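Local coordinates for protein dermonecrotic toxin (Pasteurella multocida, PDB 2EBF) that acts as a mitogenic dermonecrotic toxin that induces bone resorption in atrophic rhinitis of pigs, its C-terminal region, present here, carrying a thiol protease-like catalytic triad, at residues 410-413 against 414-418; 620-623 against 624-627; 653-656 against 657-661. All coordinates share one frame; numbering follows the deposited sequence.

Contact 1 (410-413 against 414-418); sequences VQQE and ISQFL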
ATOM      1  N   VAL A 410      -5.213  22.853   1.262  1.00 35.71           N
ATOM      2  CA  VAL A 410      -6.046  24.020   0.929  1.00 35.70           C
ATOM      3  C   VAL A 410      -7.554  23.800   0.740  1.00 35.99           C
ATOM      4  O   VAL A 410      -8.250  24.728   0.324  1.00 36.03           O
ATOM      5  CB  VAL A 410      -5.485  24.796  -0.301  1.00 35.53           C
ATOM      6  CG1 VAL A 410      -4.071  25.291  -0.034  1.00 35.44           C
ATOM      7  CG2 VAL A 410      -5.555  23.949  -1.578  1.00 35.42           C
ATOM      8  N   GLN A 411      -8.065  22.605   1.050  1.00 36.46           N
ATOM      9  CA  GLN A 411      -9.504  22.337   0.900  1.00 37.48           C
ATOM     10  C   GLN A 411     -10.355  23.291   1.748  1.00 37.45           C
ATOM     11  O   GLN A 411     -11.353  23.832   1.274  1.00 37.13           O
ATOM     12  CB  GLN A 411      -9.862  20.859   1.169  1.00 37.30           C
ATOM     13  CG  GLN A 411      -9.636  20.340   2.604  1.00 38.95           C
ATOM     14  CD  GLN A 411      -9.714  18.807   2.734  1.00 39.15           C
ATOM     15  OE1 GLN A 411      -9.306  18.243   3.754  1.00 42.38           O
ATOM     16  NE2 GLN A 411     -10.234  18.137   1.711  1.00 39.55           N
ATOM     17  N   GLN A 412      -9.929  23.510   2.986  1.00 37.81           N
ATOM     18  CA  GLN A 412     -10.587  24.452   3.887  1.00 38.78           C
ATOM     19  C   GLN A 412     -10.513  25.876   3.331  1.00 38.11           C
ATOM     20  O   GLN A 412     -11.511  26.588   3.320  1.00 38.76           O
ATOM     21  CB  GLN A 412      -9.948  24.361   5.273  1.00 38.55           C
ATOM     22  CG  GLN A 412     -10.515  25.299   6.340  1.00 40.38           C
ATOM     23  CD  GLN A 412      -9.672  25.302   7.621  1.00 40.82           C
ATOM     24  OE1 GLN A 412      -9.807  26.192   8.467  1.00 43.23           O
ATOM     25  NE2 GLN A 412      -8.792  24.302   7.763  1.00 43.77           N
ATOM     26  N   GLU A 413      -9.334  26.275   2.860  1.00 38.11           N
ATOM     27  CA  GLU A 413      -9.137  27.601   2.268  1.00 38.06           C
ATOM     28  C   GLU A 413      -9.944  27.808   0.979  1.00 38.11           C
ATOM     29  O   GLU A 413     -10.426  28.914   0.715  1.00 37.89           O
ATOM     30  CB  GLU A 413      -7.652  27.877   2.030  1.00 38.14           C
ATOM     31  CG  GLU A 413      -6.877  28.210   3.313  1.00 38.28           C
ATOM     32  CD  GLU A 413      -5.425  28.605   3.066  1.00 38.12           C
ATOM     33  OE1 GLU A 413      -5.104  29.125   1.975  1.00 38.57           O
ATOM     34  OE2 GLU A 413      -4.600  28.400   3.978  1.00 38.80           O
ATOM     35  N   ILE A 414     -10.098  26.750   0.183  1.00 37.88           N
ATOM     36  CA  ILE A 414     -10.970  26.805  -0.992  1.00 38.10           C
ATOM     37  C   ILE A 414     -12.399  27.095  -0.562  1.00 38.80           C
ATOM     38  O   ILE A 414     -13.056  27.986  -1.107  1.00 38.51           O
ATOM     39  CB  ILE A 414     -10.917  25.502  -1.827  1.00 37.69           C
ATOM     40  CG1 ILE A 414      -9.586  25.421  -2.579  1.00 37.03           C
ATOM     41  CG2 ILE A 414     -12.109  25.426  -2.793  1.00 37.49           C
ATOM     42  CD1 ILE A 414      -9.281  24.054  -3.170  1.00 36.41           C
ATOM     43  N   SER A 415     -12.861  26.345   0.434  1.00 39.84           N
ATOM     44  CA  SER A 415     -14.181  26.552   1.007  1.00 40.98           C
ATOM     45  C   SER A 415     -14.325  27.990   1.509  1.00 41.27           C
ATOM     46  O   SER A 415     -15.372  28.609   1.336  1.00 41.57           O
ATOM     47  CB  SER A 415     -14.425  25.547   2.131  1.00 41.12           C
ATOM     48  OG  SER A 415     -15.766  25.604   2.566  1.00 42.64           O
ATOM     49  N   GLN A 416     -13.256  28.521   2.099  1.00 41.58           N
ATOM     50  CA  GLN A 416     -13.200  29.924   2.508  1.00 41.76           C
ATOM     51  C   GLN A 416     -13.343  30.900   1.336  1.00 41.57           C
ATOM     52  O   GLN A 416     -14.122  31.857   1.414  1.00 41.37           O
ATOM     53  CB  GLN A 416     -11.911  30.208   3.278  1.00 41.80           C
ATOM     54  CG  GLN A 416     -12.094  30.354   4.781  1.00 43.73           C
ATOM     55  CD  GLN A 416     -12.162  29.037   5.533  1.00 45.50           C
ATOM     56  OE1 GLN A 416     -11.337  28.777   6.412  1.00 46.84           O
ATOM     57  NE2 GLN A 416     -13.148  28.204   5.205  1.00 46.96           N
ATOM     58  N   PHE A 417     -12.596  30.658   0.260  1.00 41.28           N
ATOM     59  CA  PHE A 417     -12.680  31.483  -0.939  1.00 41.41           C
ATOM     60  C   PHE A 417     -14.099  31.512  -1.493  1.00 41.93           C
ATOM     61  O   PHE A 417     -14.622  32.581  -1.803  1.00 41.87           O
ATOM     62  CB  PHE A 417     -11.714  30.996  -2.022  1.00 41.02           C
ATOM     63  CG  PHE A 417     -11.879  31.709  -3.337  1.00 41.05           C
ATOM     64  CD1 PHE A 417     -11.148  32.859  -3.616  1.00 40.69           C
ATOM     65  CD2 PHE A 417     -12.785  31.247  -4.291  1.00 40.18           C
ATOM     66  CE1 PHE A 417     -11.304  33.529  -4.831  1.00 40.35           C
ATOM     67  CE2 PHE A 417     -12.947  31.912  -5.504  1.00 40.53           C
ATOM     68  CZ  PHE A 417     -12.204  33.056  -5.772  1.00 40.45           C
ATOM     69  N   LEU A 418     -14.709  30.334  -1.616  1.00 42.48           N
ATOM     70  CA  LEU A 418     -16.042  30.190  -2.203  1.00 43.21           C
ATOM     71  C   LEU A 418     -17.123  30.917  -1.414  1.00 43.89           C
ATOM     72  O   LEU A 418     -18.109  31.377  -1.987  1.00 43.99           O
ATOM     73  CB  LEU A 418     -16.414  28.712  -2.329  1.00 42.99           C
ATOM     74  CG  LEU A 418     -15.687  27.896  -3.400  1.00 42.30           C
ATOM     75  CD1 LEU A 418     -16.096  26.439  -3.297  1.00 42.27           C
ATOM     76  CD2 LEU A 418     -15.976  28.438  -4.791  1.00 42.38           C
TER

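Contact 2 (620-623 against 624-627); sequences CMEA and GSCD. With 2PO (phosphonate), chain D.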
ATOM      1  N   CYS A 620     -15.255 -46.917   0.192  1.00 34.27           N
ATOM      2  CA  CYS A 620     -14.080 -47.474   0.843  1.00 35.61           C
ATOM      3  C   CYS A 620     -13.905 -46.802   2.205  1.00 36.55           C
ATOM      4  O   CYS A 620     -14.114 -45.599   2.332  1.00 36.17           O
ATOM      5  CB  CYS A 620     -12.863 -47.219  -0.047  1.00 35.72           C
ATOM      6  SG  CYS A 620     -11.325 -47.907   0.550  1.00 37.14           S
ATOM      7  N   MET A 621     -13.531 -47.564   3.231  1.00 37.66           N
ATOM      8  CA  MET A 621     -13.345 -46.957   4.554  1.00 39.67           C
ATOM      9  C   MET A 621     -12.148 -47.462   5.361  1.00 39.44           C
ATOM     10  O   MET A 621     -11.977 -47.089   6.526  1.00 39.42           O
ATOM     11  CB  MET A 621     -14.641 -46.989   5.377  1.00 39.74           C
ATOM     12  CG  MET A 621     -15.239 -48.350   5.639  1.00 41.39           C
ATOM     13  SD  MET A 621     -17.046 -48.219   5.705  1.00 43.79           S
ATOM     14  CE  MET A 621     -17.487 -48.917   4.118  1.00 44.91           C
ATOM     15  N   GLU A 622     -11.322 -48.299   4.739  1.00 39.68           N
ATOM     16  CA  GLU A 622     -10.074 -48.722   5.358  1.00 40.24           C
ATOM     17  C   GLU A 622      -8.936 -47.819   4.911  1.00 40.04           C
ATOM     18  O   GLU A 622      -8.566 -47.799   3.729  1.00 39.49           O
ATOM     19  CB  GLU A 622      -9.759 -50.185   5.052  1.00 40.54           C
ATOM     20  CG  GLU A 622      -8.421 -50.638   5.637  1.00 43.13           C
ATOM     21  CD  GLU A 622      -8.382 -52.113   5.979  1.00 46.46           C
ATOM     22  OE1 GLU A 622      -7.478 -52.512   6.752  1.00 48.45           O
ATOM     23  OE2 GLU A 622      -9.248 -52.872   5.487  1.00 47.71           O
ATOM     24  N   ALA A 623      -8.400 -47.077   5.880  1.00 40.04           N
ATOM     25  CA  ALA A 623      -7.298 -46.141   5.675  1.00 40.30           C
ATOM     26  C   ALA A 623      -6.161 -46.749   4.862  1.00 40.16           C
ATOM     27  O   ALA A 623      -5.666 -47.826   5.181  1.00 40.56           O
ATOM     28  CB  ALA A 623      -6.786 -45.640   7.022  1.00 40.33           C
ATOM     29  N   GLY A 624      -5.772 -46.065   3.796  1.00 40.16           N
ATOM     30  CA  GLY A 624      -4.652 -46.510   2.981  1.00 39.97           C
ATOM     31  C   GLY A 624      -4.973 -47.436   1.825  1.00 39.96           C
ATOM     32  O   GLY A 624      -4.104 -47.686   0.987  1.00 40.09           O
ATOM     33  N   SER A 625      -6.204 -47.946   1.759  1.00 39.87           N
ATOM     34  CA  SER A 625      -6.577 -48.872   0.682  1.00 39.78           C
ATOM     35  C   SER A 625      -7.578 -48.287  -0.322  1.00 39.28           C
ATOM     36  O   SER A 625      -8.173 -49.017  -1.110  1.00 39.07           O
ATOM     37  CB  SER A 625      -7.103 -50.191   1.257  1.00 40.25           C
ATOM     38  OG  SER A 625      -8.467 -50.080   1.610  1.00 41.98           O
ATOM     39  N   CYS A 626      -7.741 -46.968  -0.304  1.00 38.73           N
ATOM     40  CA  CYS A 626      -8.753 -46.313  -1.125  1.00 38.09           C
ATOM     41  C   CYS A 626      -8.165 -45.444  -2.235  1.00 37.96           C
ATOM     42  O   CYS A 626      -8.878 -44.654  -2.848  1.00 37.42           O
ATOM     43  CB  CYS A 626      -9.664 -45.460  -0.237  1.00 38.26           C
ATOM     44  SG  CYS A 626     -10.320 -46.270   1.249  1.00 38.29           S
ATOM     45  N   ASP A 627      -6.873 -45.595  -2.514  1.00 37.97           N
ATOM     46  CA  ASP A 627      -6.180 -44.665  -3.426  1.00 38.19           C
ATOM     47  C   ASP A 627      -6.704 -44.632  -4.870  1.00 37.40           C
ATOM     48  O   ASP A 627      -6.514 -43.635  -5.578  1.00 37.37           O
ATOM     49  CB  ASP A 627      -4.670 -44.916  -3.425  1.00 38.62           C
ATOM     50  CG  ASP A 627      -4.013 -44.568  -2.100  1.00 40.48           C
ATOM     51  OD1 ASP A 627      -4.708 -44.155  -1.144  1.00 41.33           O
ATOM     52  OD2 ASP A 627      -2.778 -44.711  -2.020  1.00 43.59           O
TER
HETATM   53  P   2PO D1327      -4.913 -48.915  -2.785  0.50 52.54           P
HETATM   54  O1P 2PO D1327      -4.833 -47.581  -1.778  0.50 50.29           O
HETATM   55  O2P 2PO D1327      -4.912 -48.721  -4.451  0.50 51.05           O
HETATM   56  O3P 2PO D1327      -4.983 -50.448  -2.112  0.50 51.48           O

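Contact 3 (653-656 against 657-661); sequences WRRE and GGMEF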
ATOM      1  N   TRP A 653       0.488 -32.056   7.461  1.00 26.14           N
ATOM      2  CA  TRP A 653       1.530 -32.674   8.275  1.00 26.33           C
ATOM      3  C   TRP A 653       0.918 -33.309   9.500  1.00 26.07           C
ATOM      4  O   TRP A 653      -0.088 -32.818  10.046  1.00 25.17           O
ATOM      5  CB  TRP A 653       2.594 -31.650   8.709  1.00 25.10           C
ATOM      6  CG  TRP A 653       3.192 -30.879   7.581  1.00 25.52           C
ATOM      7  CD1 TRP A 653       2.972 -29.565   7.299  1.00 23.42           C
ATOM      8  CD2 TRP A 653       4.082 -31.369   6.558  1.00 24.21           C
ATOM      9  NE1 TRP A 653       3.667 -29.194   6.180  1.00 22.89           N
ATOM     10  CE2 TRP A 653       4.359 -30.280   5.700  1.00 23.94           C
ATOM     11  CE3 TRP A 653       4.682 -32.615   6.294  1.00 26.02           C
ATOM     12  CZ2 TRP A 653       5.220 -30.383   4.596  1.00 23.36           C
ATOM     13  CZ3 TRP A 653       5.539 -32.722   5.179  1.00 23.91           C
ATOM     14  CH2 TRP A 653       5.781 -31.613   4.337  1.00 24.38           C
ATOM     15  N   ARG A 654       1.530 -34.401   9.939  1.00 26.61           N
ATOM     16  CA  ARG A 654       1.064 -35.100  11.129  1.00 27.98           C
ATOM     17  C   ARG A 654       2.256 -35.440  12.026  1.00 28.65           C
ATOM     18  O   ARG A 654       3.271 -35.956  11.548  1.00 27.88           O
ATOM     19  CB  ARG A 654       0.319 -36.380  10.745  1.00 27.78           C
ATOM     20  CG  ARG A 654      -0.380 -37.074  11.921  1.00 32.20           C
ATOM     21  CD  ARG A 654      -0.055 -38.552  11.918  1.00 36.30           C
ATOM     22  NE  ARG A 654      -1.058 -39.336  11.235  1.00 38.52           N
ATOM     23  CZ  ARG A 654      -0.882 -40.574  10.773  1.00 40.18           C
ATOM     24  NH1 ARG A 654       0.288 -41.198  10.888  1.00 39.92           N
ATOM     25  NH2 ARG A 654      -1.888 -41.184  10.173  1.00 40.54           N
ATOM     26  N   ARG A 655       2.129 -35.136  13.318  1.00 29.42           N
ATOM     27  CA  ARG A 655       3.184 -35.470  14.282  1.00 31.69           C
ATOM     28  C   ARG A 655       3.397 -36.975  14.310  1.00 31.88           C
ATOM     29  O   ARG A 655       2.427 -37.742  14.371  1.00 32.07           O
ATOM     30  CB  ARG A 655       2.832 -34.930  15.680  1.00 32.31           C
ATOM     31  CG  ARG A 655       3.736 -35.396  16.838  1.00 36.70           C
ATOM     32  CD  ARG A 655       5.197 -35.006  16.614  1.00 42.95           C
ATOM     33  NE  ARG A 655       5.948 -34.785  17.854  1.00 46.82           N
ATOM     34  CZ  ARG A 655       6.476 -35.740  18.623  1.00 49.42           C
ATOM     35  NH1 ARG A 655       6.320 -37.028  18.332  1.00 49.08           N
ATOM     36  NH2 ARG A 655       7.153 -35.397  19.714  1.00 50.61           N
ATOM     37  N   GLU A 656       4.658 -37.390  14.211  1.00 33.31           N
ATOM     38  CA  GLU A 656       5.045 -38.800  14.337  1.00 35.10           C
ATOM     39  C   GLU A 656       5.999 -38.967  15.513  1.00 36.27           C
ATOM     40  O   GLU A 656       6.588 -37.998  15.972  1.00 36.62           O
ATOM     41  CB  GLU A 656       5.715 -39.321  13.053  1.00 35.12           C
ATOM     42  CG  GLU A 656       4.825 -39.335  11.802  1.00 35.48           C
ATOM     43  CD  GLU A 656       3.601 -40.258  11.894  1.00 36.98           C
ATOM     44  OE1 GLU A 656       2.650 -40.023  11.114  1.00 35.73           O
ATOM     45  OE2 GLU A 656       3.574 -41.202  12.726  1.00 37.53           O
ATOM     46  N   GLY A 657       6.152 -40.202  15.979  1.00 38.06           N
ATOM     47  CA  GLY A 657       7.102 -40.534  17.050  1.00 39.69           C
ATOM     48  C   GLY A 657       8.474 -39.919  16.851  1.00 40.75           C
ATOM     49  O   GLY A 657       8.937 -39.758  15.711  1.00 41.50           O
ATOM     50  N   GLY A 658       9.111 -39.542  17.958  1.00 41.58           N
ATOM     51  CA  GLY A 658      10.442 -38.926  17.933  1.00 42.13           C
ATOM     52  C   GLY A 658      10.549 -37.623  17.162  1.00 42.78           C
ATOM     53  O   GLY A 658      11.526 -37.412  16.440  1.00 42.92           O
ATOM     54  N   MET A 659       9.537 -36.764  17.309  1.00 43.37           N
ATOM     55  CA  MET A 659       9.535 -35.388  16.789  1.00 44.18           C
ATOM     56  C   MET A 659       9.587 -35.262  15.243  1.00 43.26           C
ATOM     57  O   MET A 659       9.914 -34.196  14.699  1.00 43.88           O
ATOM     58  CB  MET A 659      10.640 -34.554  17.465  1.00 45.37           C
ATOM     59  CG  MET A 659      10.434 -33.037  17.427  1.00 47.90           C
ATOM     60  SD  MET A 659       9.023 -32.465  18.407  1.00 55.41           S
ATOM     61  CE  MET A 659       9.384 -30.710  18.471  1.00 50.75           C
ATOM     62  N   GLU A 660       9.256 -36.341  14.543  1.00 41.52           N
ATOM     63  CA  GLU A 660       9.146 -36.296  13.089  1.00 40.02           C
ATOM     64  C   GLU A 660       7.747 -35.817  12.711  1.00 37.77           C
ATOM     65  O   GLU A 660       6.838 -35.843  13.539  1.00 36.86           O
ATOM     66  CB  GLU A 660       9.390 -37.677  12.486  1.00 40.69           C
ATOM     67  CG  GLU A 660      10.794 -38.224  12.672  1.00 44.79           C
ATOM     68  CD  GLU A 660      11.112 -39.314  11.660  1.00 49.98           C
ATOM     69  OE1 GLU A 660      11.450 -38.965  10.502  1.00 51.99           O
ATOM     70  OE2 GLU A 660      11.026 -40.515  12.020  1.00 51.28           O
ATOM     71  N   PHE A 661       7.592 -35.370  11.467  1.00 35.70           N
ATOM     72  CA  PHE A 661       6.278 -35.067  10.894  1.00 33.76           C
ATOM     73  C   PHE A 661       6.146 -35.808   9.570  1.00 33.00           C
ATOM     74  O   PHE A 661       7.051 -35.755   8.733  1.00 32.97           O
ATOM     75  CB  PHE A 661       6.083 -33.555  10.694  1.00 33.79           C
ATOM     76  CG  PHE A 661       5.857 -32.800  11.977  1.00 33.57           C
ATOM     77  CD1 PHE A 661       4.570 -32.529  12.424  1.00 33.08           C
ATOM     78  CD2 PHE A 661       6.941 -32.369  12.749  1.00 33.83           C
ATOM     79  CE1 PHE A 661       4.356 -31.838  13.632  1.00 34.21           C
ATOM     80  CE2 PHE A 661       6.743 -31.678  13.945  1.00 34.36           C
ATOM     81  CZ  PHE A 661       5.448 -31.415  14.391  1.00 33.91           C
TER

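Contact 1 (410-413 against 414-418)
The amides of Gln-412 and Gln-416 lie side by side on the outer face of an alpha helix, one turn apart and pointing the same way, their planes turned 60° from each other. Gln-416 OE1 rests 3.6 Å from Gln-412 CG, a van der Waals contact along the partner's chain. The bend at chi2 of Gln-416 (82°) folds its amide back over the previous turn, where NE2 comes within 3.0 Å of Gln-412 O at an angle too poor for a hydrogen bond. That carbonyl serves the helix instead, accepting from Gln-416 N.

The same i to i+4 pattern runs through the segment: Ile-414 N, Ser-415 N and Phe-417 N bond to the carbonyls of Val-410, Gln-411 and Glu-413. Glu-413 turns its carboxylate away from this ladder, and its OE1 is held by the backbone N of Leu-427, at the start of the next helix, 425-434.

On the buried side, Val-410 and Ile-414, a turn apart, touch through their branch ends, and Ile-414 continues onto Phe-457 and Ala-459 of strand 456-461, an outer strand of the mixed sheet. Phe-417 meets Trp-424 edge-to-face and packs on helix 442-452. The helix is thereby seated on the sheet and its neighbours, with Val-410 CG2 4.1 Å from Ile-414 CD1.

Contact 2 (620-623 against 624-627)
Cys-620 and Cys-626 are joined by a disulfide, SG to SG 2.0 Å, that closes a short loop around a type II beta turn running from Glu-622 to Ser-625. The C-S-S-C torsion is -78°, close to the relaxed value. Cys-620 holds SG anti to the backbone N, which carries the sulfur across the loop to its partner.

The acceptor that opens the turn is Glu-622 O, which is gripped twice by one residue. Ser-625 N donates to it at 3.1 Å with an N-H...O angle of 161°, the bond that defines the turn, and Ser-625 OG donates from 3.1 Å as well. Both donors reach the oxygen from the same face of the carbonyl plane, each tilted out of it, so the serine hydroxyl reinforces the backbone bond. Gly-624 sits at the third position of the turn with a positive phi, where a CB would collide with Ala-623 O.

Beyond the turn the chain runs toward helix 629-639 and lines the phosphonate pocket, which Ser-628 completes together with residues 624-627. Cys-620 is anchored by backbone hydrogen bonding to Ala-682, while both cysteine side chains pack on Ser-683. Asp-627 O is bonded to Thr-725 OG1, and its amide hydrogen faces the ligand: Asp-627 N donates to O1P of the phosphonate at 2.9 Å, with an N-H...O angle of 158°.

Contact 3 (653-656 against 657-661)
Phe-661 and Arg-655 face each other across an antiparallel, non-hydrogen-bonded pair, their side chains on one face of the sheet. This is the closely packed part of the contact. Phe-661 CD1 approaches Arg-655 N to 3.7 Å, the methylene CD of Arg-655 lies over one face of the ring toward its rim, and Phe-661 CA sends a CA-H...O contact to Arg-654 O at 3.2 Å. Trp-653 CB adds an apolar touch to the ring, while its indole NE1 is bonded to Thr-738 OG1. On the opposite face from Arg-655 and Phe-661, and within the same strand, Arg-654 NH1 makes a salt bridge at 2.6 Å to the syn lone pair of Glu-656 OE1; Ser-662 OG also bonds to that oxygen.

Toward the tip the fit becomes looser. Glu-656 N donates to Glu-660 O at 2.8 Å from well above the carbonyl plane, and the return bond, Glu-660 N to Glu-656 O, is weak at 3.5 Å. Arg-655 bends at chi2 (59°) and reaches forward over the turn, where Met-659 N sits above one face of its guanidinium and Met-659 SD lies 3.7 Å from Arg-655 NH2. Beneath this arginine, Gly-658 and Met-659, both exposed and with positive phi, shape the type I' turn from Gly-657 to Glu-660, at the end of a long beta hairpin.

Contact 1 belongs to the C2 region and contacts 2 and 3 to the C3 region, on opposite sides of the chain's centre; contact 1 is centred about 74 Å from contact 2. Contact 1 is partly buried, one helix with an apolar side against a sheet and a polar side of glutamines. The other two are surface contacts, centred about 22 Å apart and not touching. Each turns the chain back on itself, but by different means: contact 2 links helix 613-617 to helix 629-639 through a covalent loop beside a bound anion, whereas contact 3 joins two strands through backbone pairing and an aromatic ring, with a charged pair along one of them.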